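Local coordinates for leucine-rich repeat protein (Bacteroides thetaiotaomicron, PDB 4ECN), which is of unknown function but, as an extracellular leucine-rich repeat protein, probably binds other proteins, at residues I383-K388 / I552-Y557. Numbering follows the deposited sequence.
Sequences IRMHYK and IFYMGY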
ATOM      1  N   ILE A 383      -7.847  -3.452   8.558  1.00 44.08           N
ATOM      2  CA  ILE A 383      -7.535  -2.962   7.214  1.00 44.46           C
ATOM      3  C   ILE A 383      -7.978  -1.501   7.087  1.00 46.24           C
ATOM      4  O   ILE A 383      -7.228  -0.695   6.515  1.00 46.50           O
ATOM      5  CB  ILE A 383      -8.179  -3.856   6.101  1.00 48.74           C
ATOM      6  CG1 ILE A 383      -7.540  -5.277   6.032  1.00 49.37           C
ATOM      7  CG2 ILE A 383      -8.136  -3.179   4.738  1.00 49.54           C
ATOM      8  CD1 ILE A 383      -5.946  -5.378   5.752  1.00 50.71           C
ATOM      9  N   ARG A 384      -9.173  -1.155   7.617  1.00 40.07           N
ATOM     10  CA  ARG A 384      -9.660   0.235   7.584  1.00 39.38           C
ATOM     11  C   ARG A 384      -8.745   1.187   8.418  1.00 43.79           C
ATOM     12  O   ARG A 384      -8.576   2.357   8.058  1.00 43.89           O
ATOM     13  CB  ARG A 384     -11.094   0.306   8.115  1.00 37.14           C
ATOM     14  CG  ARG A 384     -12.147  -0.193   7.167  1.00 33.78           C
ATOM     15  CD  ARG A 384     -13.421  -0.489   7.910  1.00 37.24           C
ATOM     16  NE  ARG A 384     -14.568  -0.528   7.004  1.00 48.16           N
ATOM     17  CZ  ARG A 384     -15.839  -0.572   7.395  1.00 61.84           C
ATOM     18  NH1 ARG A 384     -16.143  -0.570   8.688  1.00 44.51           N
ATOM     19  NH2 ARG A 384     -16.816  -0.585   6.498  1.00 53.80           N
HETATM   20  N   MSE A 385      -8.163   0.672   9.523  1.00 38.14           N
HETATM   21  CA  MSE A 385      -7.298   1.435  10.421  1.00 36.68           C
HETATM   22  C   MSE A 385      -5.846   1.467   9.927  1.00 43.08           C
HETATM   23  O   MSE A 385      -5.012   2.123  10.586  1.00 43.92           O
HETATM   24  CB  MSE A 385      -7.338   0.862  11.877  1.00 37.97           C
HETATM   25  CG  MSE A 385      -8.681   1.025  12.625  1.00 44.03           C
HETATM   26 SE   MSE A 385      -9.527   2.811  12.603  0.75 51.13          SE
HETATM   27  CE  MSE A 385     -10.648   2.621  11.062  1.00 47.61           C
ATOM     28  N   HIS A 386      -5.526   0.783   8.787  1.00 38.76           N
ATOM     29  CA  HIS A 386      -4.145   0.759   8.284  1.00 37.21           C
ATOM     30  C   HIS A 386      -3.662   2.171   7.958  1.00 43.87           C
ATOM     31  O   HIS A 386      -2.596   2.531   8.463  1.00 44.38           O
ATOM     32  CB  HIS A 386      -3.975  -0.146   7.074  1.00 37.02           C
ATOM     33  CG  HIS A 386      -2.542  -0.357   6.709  1.00 40.03           C
ATOM     34  ND1 HIS A 386      -1.937   0.366   5.690  1.00 41.72           N
ATOM     35  CD2 HIS A 386      -1.618  -1.177   7.270  1.00 41.78           C
ATOM     36  CE1 HIS A 386      -0.686  -0.070   5.631  1.00 41.04           C
ATOM     37  NE2 HIS A 386      -0.440  -0.984   6.577  1.00 41.40           N
ATOM     38  N   TYR A 387      -4.465   3.003   7.208  1.00 40.99           N
ATOM     39  CA  TYR A 387      -4.068   4.385   6.888  1.00 40.81           C
ATOM     40  C   TYR A 387      -3.695   5.147   8.172  1.00 42.63           C
ATOM     41  O   TYR A 387      -2.631   5.772   8.234  1.00 41.75           O
ATOM     42  CB  TYR A 387      -5.155   5.162   6.105  1.00 43.07           C
ATOM     43  CG  TYR A 387      -4.644   6.467   5.507  1.00 46.22           C
ATOM     44  CD1 TYR A 387      -4.015   6.492   4.270  1.00 47.61           C
ATOM     45  CD2 TYR A 387      -4.742   7.668   6.208  1.00 48.68           C
ATOM     46  CE1 TYR A 387      -3.516   7.678   3.732  1.00 49.07           C
ATOM     47  CE2 TYR A 387      -4.231   8.864   5.685  1.00 49.93           C
ATOM     48  CZ  TYR A 387      -3.611   8.863   4.448  1.00 56.18           C
ATOM     49  OH  TYR A 387      -3.115  10.037   3.925  1.00 55.08           O
ATOM     50  N   LYS A 388      -4.541   5.038   9.204  1.00 38.07           N
ATOM     51  CA  LYS A 388      -4.347   5.713  10.484  1.00 36.94           C
ATOM     52  C   LYS A 388      -3.001   5.323  11.110  1.00 41.67           C
ATOM     53  O   LYS A 388      -2.260   6.209  11.517  1.00 41.31           O
ATOM     54  CB  LYS A 388      -5.508   5.382  11.430  1.00 37.64           C
ATOM     55  CG  LYS A 388      -5.619   6.333  12.605  1.00 43.76           C
ATOM     56  CD  LYS A 388      -6.908   6.137  13.393  1.00 51.80           C
ATOM     57  CE  LYS A 388      -6.946   4.949  14.338  1.00 60.94           C
ATOM     58  NZ  LYS A 388      -6.383   5.268  15.675  1.00 70.43           N
ATOM     59  N   ILE A 552     -16.229   6.283   8.292  1.00 41.10           N
ATOM     60  CA  ILE A 552     -14.803   6.626   8.221  1.00 38.67           C
ATOM     61  C   ILE A 552     -14.573   7.554   7.054  1.00 45.22           C
ATOM     62  O   ILE A 552     -14.903   7.225   5.915  1.00 46.31           O
ATOM     63  CB  ILE A 552     -13.934   5.344   8.105  1.00 39.59           C
ATOM     64  CG1 ILE A 552     -14.126   4.430   9.344  1.00 39.52           C
ATOM     65  CG2 ILE A 552     -12.461   5.672   7.858  1.00 35.60           C
ATOM     66  CD1 ILE A 552     -13.841   3.034   9.099  1.00 40.12           C
ATOM     67  N   PHE A 553     -13.976   8.706   7.328  1.00 41.90           N
ATOM     68  CA  PHE A 553     -13.659   9.632   6.270  1.00 40.73           C
ATOM     69  C   PHE A 553     -12.192  10.125   6.426  1.00 44.48           C
ATOM     70  O   PHE A 553     -11.857  10.822   7.380  1.00 44.41           O
ATOM     71  CB  PHE A 553     -14.673  10.779   6.260  1.00 42.86           C
ATOM     72  CG  PHE A 553     -14.589  11.723   5.085  1.00 44.64           C
ATOM     73  CD1 PHE A 553     -14.343  11.243   3.803  1.00 47.83           C
ATOM     74  CD2 PHE A 553     -14.851  13.076   5.243  1.00 47.45           C
ATOM     75  CE1 PHE A 553     -14.271  12.114   2.720  1.00 49.71           C
ATOM     76  CE2 PHE A 553     -14.794  13.949   4.156  1.00 51.18           C
ATOM     77  CZ  PHE A 553     -14.507  13.463   2.900  1.00 49.61           C
ATOM     78  N   TYR A 554     -11.316   9.678   5.508  1.00 40.34           N
ATOM     79  CA  TYR A 554      -9.927  10.103   5.379  1.00 39.82           C
ATOM     80  C   TYR A 554      -9.821  11.107   4.265  1.00 46.28           C
ATOM     81  O   TYR A 554     -10.064  10.746   3.116  1.00 46.86           O
ATOM     82  CB  TYR A 554      -8.990   8.919   5.086  1.00 40.56           C
ATOM     83  CG  TYR A 554      -8.809   7.884   6.168  1.00 41.42           C
ATOM     84  CD1 TYR A 554      -7.978   8.131   7.262  1.00 42.88           C
ATOM     85  CD2 TYR A 554      -9.315   6.594   6.015  1.00 40.91           C
ATOM     86  CE1 TYR A 554      -7.720   7.144   8.216  1.00 41.42           C
ATOM     87  CE2 TYR A 554      -9.060   5.600   6.964  1.00 41.06           C
ATOM     88  CZ  TYR A 554      -8.275   5.886   8.071  1.00 44.81           C
ATOM     89  OH  TYR A 554      -8.014   4.924   9.008  1.00 42.19           O
HETATM   90  N   MSE A 555      -9.494  12.358   4.563  1.00 44.98           N
HETATM   91  CA  MSE A 555      -9.340  13.369   3.513  1.00 45.75           C
HETATM   92  C   MSE A 555      -8.109  14.272   3.802  1.00 49.36           C
HETATM   93  O   MSE A 555      -8.097  15.456   3.475  1.00 49.33           O
HETATM   94  CB  MSE A 555     -10.612  14.201   3.330  1.00 49.11           C
HETATM   95  CG  MSE A 555     -11.155  14.778   4.620  1.00 57.20           C
HETATM   96 SE   MSE A 555     -12.175  16.360   4.241  0.75 67.66          SE
HETATM   97  CE  MSE A 555     -10.702  17.584   3.840  1.00 64.43           C
ATOM     98  N   GLY A 556      -7.059  13.670   4.338  1.00 45.61           N
ATOM     99  CA  GLY A 556      -5.818  14.372   4.627  1.00 45.52           C
ATOM    100  C   GLY A 556      -5.011  14.701   3.391  1.00 48.20           C
ATOM    101  O   GLY A 556      -5.277  14.159   2.324  1.00 48.24           O
ATOM    102  N   TYR A 557      -4.025  15.603   3.526  1.00 43.72           N
ATOM    103  CA  TYR A 557      -3.094  16.038   2.476  1.00 42.71           C
ATOM    104  C   TYR A 557      -3.826  16.564   1.261  1.00 47.89           C
ATOM    105  O   TYR A 557      -3.427  16.289   0.133  1.00 47.71           O
ATOM    106  CB  TYR A 557      -2.164  14.900   2.065  1.00 42.94           C
ATOM    107  CG  TYR A 557      -1.286  14.409   3.191  1.00 43.54           C
ATOM    108  CD1 TYR A 557      -0.036  14.975   3.420  1.00 45.48           C
ATOM    109  CD2 TYR A 557      -1.701  13.372   4.025  1.00 43.53           C
ATOM    110  CE1 TYR A 557       0.779  14.527   4.454  1.00 46.24           C
ATOM    111  CE2 TYR A 557      -0.896  12.923   5.069  1.00 43.73           C
ATOM    112  CZ  TYR A 557       0.345  13.503   5.276  1.00 50.59           C
ATOM    113  OH  TYR A 557       1.176  13.048   6.262  1.00 53.21           O
TER
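In the parallel run of strands of a leucine-rich repeat solenoid, strand 552-554 turns Ile-552 and Tyr-554 toward the helical segment 383-388, and Tyr-554 meets Arg-384 and Tyr-387 there. The Tyr-554 hydroxyl donates a hydrogen bond of 2.8 Å from OH to Arg-384 O, the acceptor lying near the plane of the tyrosine ring, at its edge. Lys-388 N gives the same OH a weak second bond of 3.5 Å, bent to 135° at the hydrogen, so one hydroxyl ties to the backbone on both sides of Met-385, firmly at Arg-384 and weakly at Lys-388. Tyr-387 CB sits over a face of the Tyr-554 ring, 3.9 Å from its centroid, as a CH-pi contact. With CG anti to the backbone N (chi1 -167°), the Tyr-387 ring runs back past Tyr-554, their planes inclined at 58°, and its OH reaches Tyr-557 CD2 at 3.6 Å. A phenylalanine at Tyr-554 would probably keep much of the ring contact but leave Arg-384 O without this donor, weakening the tie between strand and helical segment. Nearby, Ile-552 CD1 packs against Arg-384 CD (3.7 Å) and the selenomethionine methyl CE of Met-385, while the arginine's guanidinium is held by Gln-518 and Asp-495. The long connection between strands 351-353 and 452-456 thus packs back on a later strand, on the face away from helix 530-542, consistent with the concave face of a leucine-rich repeat solenoid.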